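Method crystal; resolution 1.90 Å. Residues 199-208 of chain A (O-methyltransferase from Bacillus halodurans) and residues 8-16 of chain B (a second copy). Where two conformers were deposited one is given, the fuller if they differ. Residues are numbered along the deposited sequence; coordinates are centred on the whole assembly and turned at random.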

ATOM      1  N   THR A 199     -12.662  -4.787  -4.409  1.00 39.79           N
ATOM      2  CA  THR A 199     -11.803  -4.210  -5.449  1.00 40.53           C
ATOM      3  C   THR A 199     -11.864  -2.678  -5.537  1.00 40.43           C
ATOM      4  O   THR A 199     -12.952  -2.076  -5.478  1.00 39.76           O
ATOM      5  CB  THR A 199     -12.099  -4.872  -6.822  1.00 41.29           C
ATOM      6  OG1 THR A 199     -11.814  -6.281  -6.726  1.00 40.88           O
ATOM      7  CG2 THR A 199     -11.209  -4.298  -7.921  1.00 43.59           C
ATOM      8  N   ARG A 200     -10.691  -2.062  -5.673  1.00 39.85           N
ATOM      9  CA  ARG A 200     -10.593  -0.628  -5.943  1.00 41.31           C
ATOM     10  C   ARG A 200      -9.509  -0.364  -6.980  1.00 41.29           C
ATOM     11  O   ARG A 200      -8.463  -1.015  -6.981  1.00 41.36           O
ATOM     12  CB  ARG A 200     -10.317   0.159  -4.662  1.00 41.35           C
ATOM     13  CG  ARG A 200     -10.437   1.650  -4.831  1.00 43.46           C
ATOM     14  CD  ARG A 200     -10.571   2.380  -3.491  1.00 43.52           C
ATOM     15  NE  ARG A 200     -10.742   3.815  -3.682  1.00 44.30           N
ATOM     16  CZ  ARG A 200     -11.905   4.410  -3.943  1.00 46.63           C
ATOM     17  NH1 ARG A 200     -13.025   3.697  -4.035  1.00 46.39           N
ATOM     18  NH2 ARG A 200     -11.950   5.728  -4.109  1.00 45.98           N
ATOM     19  N   ILE A 201      -9.776   0.600  -7.855  1.00 41.13           N
ATOM     20  CA  ILE A 201      -8.807   1.011  -8.850  1.00 41.04           C
ATOM     21  C   ILE A 201      -7.975   2.168  -8.314  1.00 41.67           C
ATOM     22  O   ILE A 201      -8.514   3.143  -7.751  1.00 40.78           O
ATOM     23  CB  ILE A 201      -9.478   1.369 -10.187  1.00 41.94           C
ATOM     24  CG1 ILE A 201     -10.141   0.118 -10.793  1.00 40.80           C
ATOM     25  CG2 ILE A 201      -8.455   1.967 -11.171  1.00 41.64           C
ATOM     26  CD1 ILE A 201     -10.683   0.381 -12.177  1.00 47.78           C
ATOM     27  N   PHE A 202      -6.660   2.047  -8.498  1.00 41.48           N
ATOM     28  CA  PHE A 202      -5.722   3.071  -8.094  1.00 41.66           C
ATOM     29  C   PHE A 202      -5.029   3.736  -9.273  1.00 41.61           C
ATOM     30  O   PHE A 202      -4.774   3.086 -10.286  1.00 41.40           O
ATOM     31  CB  PHE A 202      -4.714   2.465  -7.129  1.00 42.64           C
ATOM     32  CG  PHE A 202      -5.195   2.451  -5.723  1.00 44.47           C
ATOM     33  CD1 PHE A 202      -6.147   1.513  -5.310  1.00 47.42           C
ATOM     34  CD2 PHE A 202      -4.746   3.393  -4.820  1.00 45.20           C
ATOM     35  CE1 PHE A 202      -6.610   1.508  -3.982  1.00 46.29           C
ATOM     36  CE2 PHE A 202      -5.204   3.397  -3.498  1.00 45.94           C
ATOM     37  CZ  PHE A 202      -6.140   2.448  -3.093  1.00 45.16           C
ATOM     38  N   PRO A 203      -4.757   5.047  -9.163  1.00 41.73           N
ATOM     39  CA  PRO A 203      -4.121   5.732 -10.286  1.00 41.90           C
ATOM     40  C   PRO A 203      -2.622   5.452 -10.390  1.00 41.89           C
ATOM     41  O   PRO A 203      -1.802   6.321 -10.099  1.00 42.47           O
ATOM     42  CB  PRO A 203      -4.405   7.218 -10.023  1.00 41.82           C
ATOM     43  CG  PRO A 203      -5.124   7.286  -8.698  1.00 42.16           C
ATOM     44  CD  PRO A 203      -5.017   5.959  -8.036  1.00 42.08           C
ATOM     45  N   VAL A 204      -2.283   4.232 -10.798  1.00 41.64           N
ATOM     46  CA  VAL A 204      -0.912   3.870 -11.146  1.00 41.77           C
ATOM     47  C   VAL A 204      -0.957   3.555 -12.632  1.00 41.88           C
ATOM     48  O   VAL A 204      -1.904   2.920 -13.099  1.00 41.41           O
ATOM     49  CB  VAL A 204      -0.428   2.635 -10.346  1.00 42.17           C
ATOM     50  CG1 VAL A 204       1.017   2.317 -10.673  1.00 42.89           C
ATOM     51  CG2 VAL A 204      -0.589   2.863  -8.835  1.00 41.93           C
ATOM     52  N   GLY A 205       0.036   4.028 -13.392  1.00 42.21           N
ATOM     53  CA  GLY A 205      -0.003   3.884 -14.843  1.00 42.05           C
ATOM     54  C   GLY A 205      -1.387   4.245 -15.349  1.00 42.16           C
ATOM     55  O   GLY A 205      -1.931   5.293 -14.985  1.00 42.01           O
ATOM     56  N   ASP A 206      -1.984   3.361 -16.145  1.00 42.04           N
ATOM     57  CA  ASP A 206      -3.309   3.632 -16.713  1.00 41.64           C
ATOM     58  C   ASP A 206      -4.479   3.162 -15.835  1.00 41.48           C
ATOM     59  O   ASP A 206      -5.638   3.175 -16.269  1.00 41.68           O
ATOM     60  CB  ASP A 206      -3.411   3.066 -18.134  1.00 41.98           C
ATOM     61  CG  ASP A 206      -2.780   3.979 -19.159  1.00 41.92           C
ATOM     62  OD1 ASP A 206      -3.070   5.190 -19.115  1.00 41.87           O
ATOM     63  OD2 ASP A 206      -1.990   3.501 -20.002  1.00 43.35           O
ATOM     64  N   GLY A 207      -4.173   2.789 -14.593  1.00 40.93           N
ATOM     65  CA  GLY A 207      -5.176   2.331 -13.652  1.00 39.81           C
ATOM     66  C   GLY A 207      -4.907   0.875 -13.325  1.00 39.99           C
ATOM     67  O   GLY A 207      -4.859   0.026 -14.232  1.00 39.85           O
ATOM     68  N   ILE A 208      -4.707   0.594 -12.042  0.70 39.51           N
ATOM     69  CA  ILE A 208      -4.506  -0.771 -11.575  0.70 39.90           C
ATOM     70  C   ILE A 208      -5.587  -1.133 -10.558  0.70 39.82           C
ATOM     71  O   ILE A 208      -5.852  -0.370  -9.630  0.70 40.99           O
ATOM     72  CB  ILE A 208      -3.058  -0.997 -11.022  0.70 40.28           C
ATOM     73  CG1 ILE A 208      -2.814  -2.487 -10.752  0.70 40.05           C
ATOM     74  CG2 ILE A 208      -2.783  -0.142  -9.771  0.70 39.98           C
ATOM     75  CD1 ILE A 208      -1.355  -2.861 -10.643  0.70 42.85           C
TER
ATOM     76  N   LEU B   8     -10.583   8.341 -17.537  1.00 72.92           N
ATOM     77  CA  LEU B   8      -9.907   7.622 -16.410  1.00 73.03           C
ATOM     78  C   LEU B   8      -9.991   8.406 -15.098  1.00 73.02           C
ATOM     79  O   LEU B   8     -10.533   7.911 -14.108  1.00 72.84           O
ATOM     80  CB  LEU B   8      -8.438   7.301 -16.754  1.00 73.06           C
ATOM     81  CG  LEU B   8      -7.466   6.850 -15.642  1.00 73.11           C
ATOM     82  CD1 LEU B   8      -7.945   5.596 -14.906  1.00 72.63           C
ATOM     83  CD2 LEU B   8      -6.047   6.647 -16.189  1.00 73.14           C
ATOM     84  N   LYS B   9      -9.452   9.622 -15.090  1.00 72.94           N
ATOM     85  CA  LYS B   9      -9.443  10.427 -13.870  1.00 73.14           C
ATOM     86  C   LYS B   9     -10.853  10.910 -13.506  1.00 72.87           C
ATOM     87  O   LYS B   9     -11.132  11.202 -12.345  1.00 72.83           O
ATOM     88  CB  LYS B   9      -8.423  11.576 -13.963  1.00 73.38           C
ATOM     89  CG  LYS B   9      -8.834  12.783 -14.804  1.00 74.07           C
ATOM     90  CD  LYS B   9      -9.519  13.870 -13.961  1.00 75.64           C
ATOM     91  CE  LYS B   9      -8.634  14.385 -12.821  1.00 75.88           C
ATOM     92  NZ  LYS B   9      -9.313  15.459 -12.047  1.00 75.82           N
ATOM     93  N   HIS B  10     -11.730  10.973 -14.508  1.00 72.50           N
ATOM     94  CA  HIS B  10     -13.149  11.243 -14.301  1.00 72.19           C
ATOM     95  C   HIS B  10     -13.848  10.030 -13.672  1.00 71.53           C
ATOM     96  O   HIS B  10     -14.743  10.185 -12.837  1.00 71.31           O
ATOM     97  CB  HIS B  10     -13.810  11.620 -15.631  1.00 72.53           C
ATOM     98  CG  HIS B  10     -15.091  12.382 -15.480  1.00 73.64           C
ATOM     99  ND1 HIS B  10     -15.135  13.760 -15.415  1.00 74.70           N
ATOM    100  CD2 HIS B  10     -16.374  11.959 -15.392  1.00 74.70           C
ATOM    101  CE1 HIS B  10     -16.390  14.151 -15.286  1.00 75.32           C
ATOM    102  NE2 HIS B  10     -17.162  13.079 -15.272  1.00 75.29           N
ATOM    103  N   TYR B  11     -13.437   8.829 -14.083  1.00 70.82           N
ATOM    104  CA  TYR B  11     -13.954   7.579 -13.517  1.00 70.12           C
ATOM    105  C   TYR B  11     -13.546   7.431 -12.050  1.00 69.55           C
ATOM    106  O   TYR B  11     -14.365   7.053 -11.205  1.00 69.48           O
ATOM    107  CB  TYR B  11     -13.473   6.358 -14.330  1.00 70.25           C
ATOM    108  CG  TYR B  11     -13.776   5.028 -13.658  1.00 70.28           C
ATOM    109  CD1 TYR B  11     -12.879   4.463 -12.740  1.00 69.63           C
ATOM    110  CD2 TYR B  11     -14.970   4.349 -13.918  1.00 70.15           C
ATOM    111  CE1 TYR B  11     -13.162   3.256 -12.106  1.00 69.74           C
ATOM    112  CE2 TYR B  11     -15.261   3.136 -13.289  1.00 69.75           C
ATOM    113  CZ  TYR B  11     -14.353   2.597 -12.391  1.00 70.13           C
ATOM    114  OH  TYR B  11     -14.639   1.400 -11.773  1.00 70.34           O
ATOM    115  N   LEU B  12     -12.275   7.719 -11.769  1.00 68.85           N
ATOM    116  CA  LEU B  12     -11.735   7.688 -10.407  1.00 68.37           C
ATOM    117  C   LEU B  12     -12.424   8.712  -9.495  1.00 68.03           C
ATOM    118  O   LEU B  12     -12.611   8.447  -8.307  1.00 67.96           O
ATOM    119  CB  LEU B  12     -10.211   7.908 -10.412  1.00 68.34           C
ATOM    120  CG  LEU B  12      -9.363   6.871 -11.169  1.00 68.44           C
ATOM    121  CD1 LEU B  12      -7.988   7.426 -11.550  1.00 69.21           C
ATOM    122  CD2 LEU B  12      -9.235   5.556 -10.394  1.00 68.35           C
ATOM    123  N   GLU B  13     -12.801   9.862 -10.065  1.00 67.14           N
ATOM    124  CA  GLU B  13     -13.543  10.917  -9.359  1.00 66.51           C
ATOM    125  C   GLU B  13     -14.828  10.414  -8.710  1.00 65.40           C
ATOM    126  O   GLU B  13     -15.232  10.902  -7.654  1.00 65.46           O
ATOM    127  CB  GLU B  13     -13.933  12.043 -10.325  1.00 66.65           C
ATOM    128  CG  GLU B  13     -12.820  12.979 -10.748  1.00 67.22           C
ATOM    129  CD  GLU B  13     -13.247  13.921 -11.874  1.00 67.61           C
ATOM    130  OE1 GLU B  13     -14.470  14.006 -12.157  1.00 68.50           O
ATOM    131  OE2 GLU B  13     -12.359  14.575 -12.470  1.00 68.47           O
ATOM    132  N   LYS B  14     -15.473   9.451  -9.361  1.00 64.21           N
ATOM    133  CA  LYS B  14     -16.790   8.979  -8.941  1.00 63.07           C
ATOM    134  C   LYS B  14     -16.777   7.680  -8.136  1.00 61.77           C
ATOM    135  O   LYS B  14     -17.836   7.191  -7.750  1.00 61.60           O
ATOM    136  CB  LYS B  14     -17.709   8.819 -10.164  1.00 63.39           C
ATOM    137  CG  LYS B  14     -18.411  10.096 -10.610  1.00 64.29           C
ATOM    138  CD  LYS B  14     -19.716  10.341  -9.837  1.00 65.85           C
ATOM    139  CE  LYS B  14     -19.492  11.196  -8.585  1.00 66.30           C
ATOM    140  NZ  LYS B  14     -20.703  11.266  -7.726  1.00 66.63           N
ATOM    141  N   GLN B  15     -15.587   7.135  -7.887  1.00 60.41           N
ATOM    142  CA  GLN B  15     -15.451   5.818  -7.257  1.00 58.42           C
ATOM    143  C   GLN B  15     -15.763   5.836  -5.748  1.00 58.87           C
ATOM    144  O   GLN B  15     -14.853   5.745  -4.913  1.00 58.72           O
ATOM    145  CB  GLN B  15     -14.053   5.236  -7.526  1.00 58.46           C
ATOM    146  CG  GLN B  15     -13.973   3.716  -7.354  1.00 56.11           C
ATOM    147  CD  GLN B  15     -12.567   3.141  -7.540  1.00 55.63           C
ATOM    148  OE1 GLN B  15     -12.410   1.935  -7.711  1.00 48.05           O
ATOM    149  NE2 GLN B  15     -11.548   3.998  -7.488  1.00 51.97           N
ATOM    150  N   ILE B  16     -17.052   5.941  -5.409  1.00 58.47           N
ATOM    151  CA  ILE B  16     -17.496   6.110  -4.014  1.00 58.07           C
ATOM    152  C   ILE B  16     -18.809   5.363  -3.736  1.00 57.18           C
ATOM    153  O   ILE B  16     -19.830   5.672  -4.347  1.00 57.83           O
ATOM    154  CB  ILE B  16     -17.679   7.618  -3.646  1.00 58.11           C
ATOM    155  CG1 ILE B  16     -18.655   8.324  -4.608  1.00 59.16           C
ATOM    156  CG2 ILE B  16     -16.339   8.345  -3.643  1.00 58.34           C
ATOM    157  CD1 ILE B  16     -18.989   9.787  -4.236  1.00 58.76           C
TER

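Four hydrogen bonds cross this contact, and all of them involve Gln15(B). Its side-chain amide lies against the strand backbone at Ile201(A) and satisfies both polar groups of that residue: Ile201(A) N donates to Gln15(B) OE1 at 3.0 Å with an N-H...O angle of 178°, and Gln15(B) NE2 donates to Ile201(A) O at 3.2 Å and 174°. Two nearly linear bonds from one amide to one residue fix its orientation, since exchanging OE1 and NE2 would set donor against donor and acceptor against acceptor. The extended side chain, with chi1 and chi2 both t, carries the amide out to the strand.

The other two bonds use the main chain of the same residue. Arg200(A) NH1 and NH2 both donate to Gln15(B) O, at 2.9 Å and 3.0 Å, with angles of 149° and 141°. The bend is what a fork predicts: one oxygen shared by two nitrogens cannot lie in line with both N-H bonds. Although the CA-to-CB bond of Arg200(A) points sideways, chi1 to chi3 are all t, and the long chain brings its guanidinium to this carbonyl. Gln15(B) CD lies over one face of the guanidinium, so the glutamine packs against the arginine as well as accepting its hydrogen bonds. It has the largest covered area of any residue here, 90 Å² of its surface.

Apolar packing continues along the helix. Ile201(A), whose CA-to-CB bond points toward the other chain, meets two residues: its CG2 lies 3.8 Å from Leu12(B) CD2, and its CD1 lies 3.8 Å from Tyr11(B) CE1, approaching that ring obliquely. Leu12(B) also reaches the residue after the strand, with CD1 3.9 Å from Pro203(A) CB. Its methyls thus span Ile201(A) and Pro203(A).

Beyond the proline, the contact is between Leu8(B) and a type II' turn running from Val204(A) to Gly207(A), closed by Gly207(A) N to Val204(A) O at 2.7 Å. Leu8(B) CD2 approaches Asp206(A) O at 3.5 Å, a van der Waals contact with a carbonyl. Gly207(A) CA is 4.5 Å from Leu8(B) CD1; a CB built there would point toward the leucine and come within a tight 3.4 Å of that methyl. The backbone angles of Gly207(A), 115/122, call for glycine independently, because a CB would also jam against the preceding carbonyl oxygen.

Within chain B, the salt bridge from Lys9(B) NZ to Glu13(B) OE2, 3.2 Å, joins two residues that make no contact with the chain A stretch.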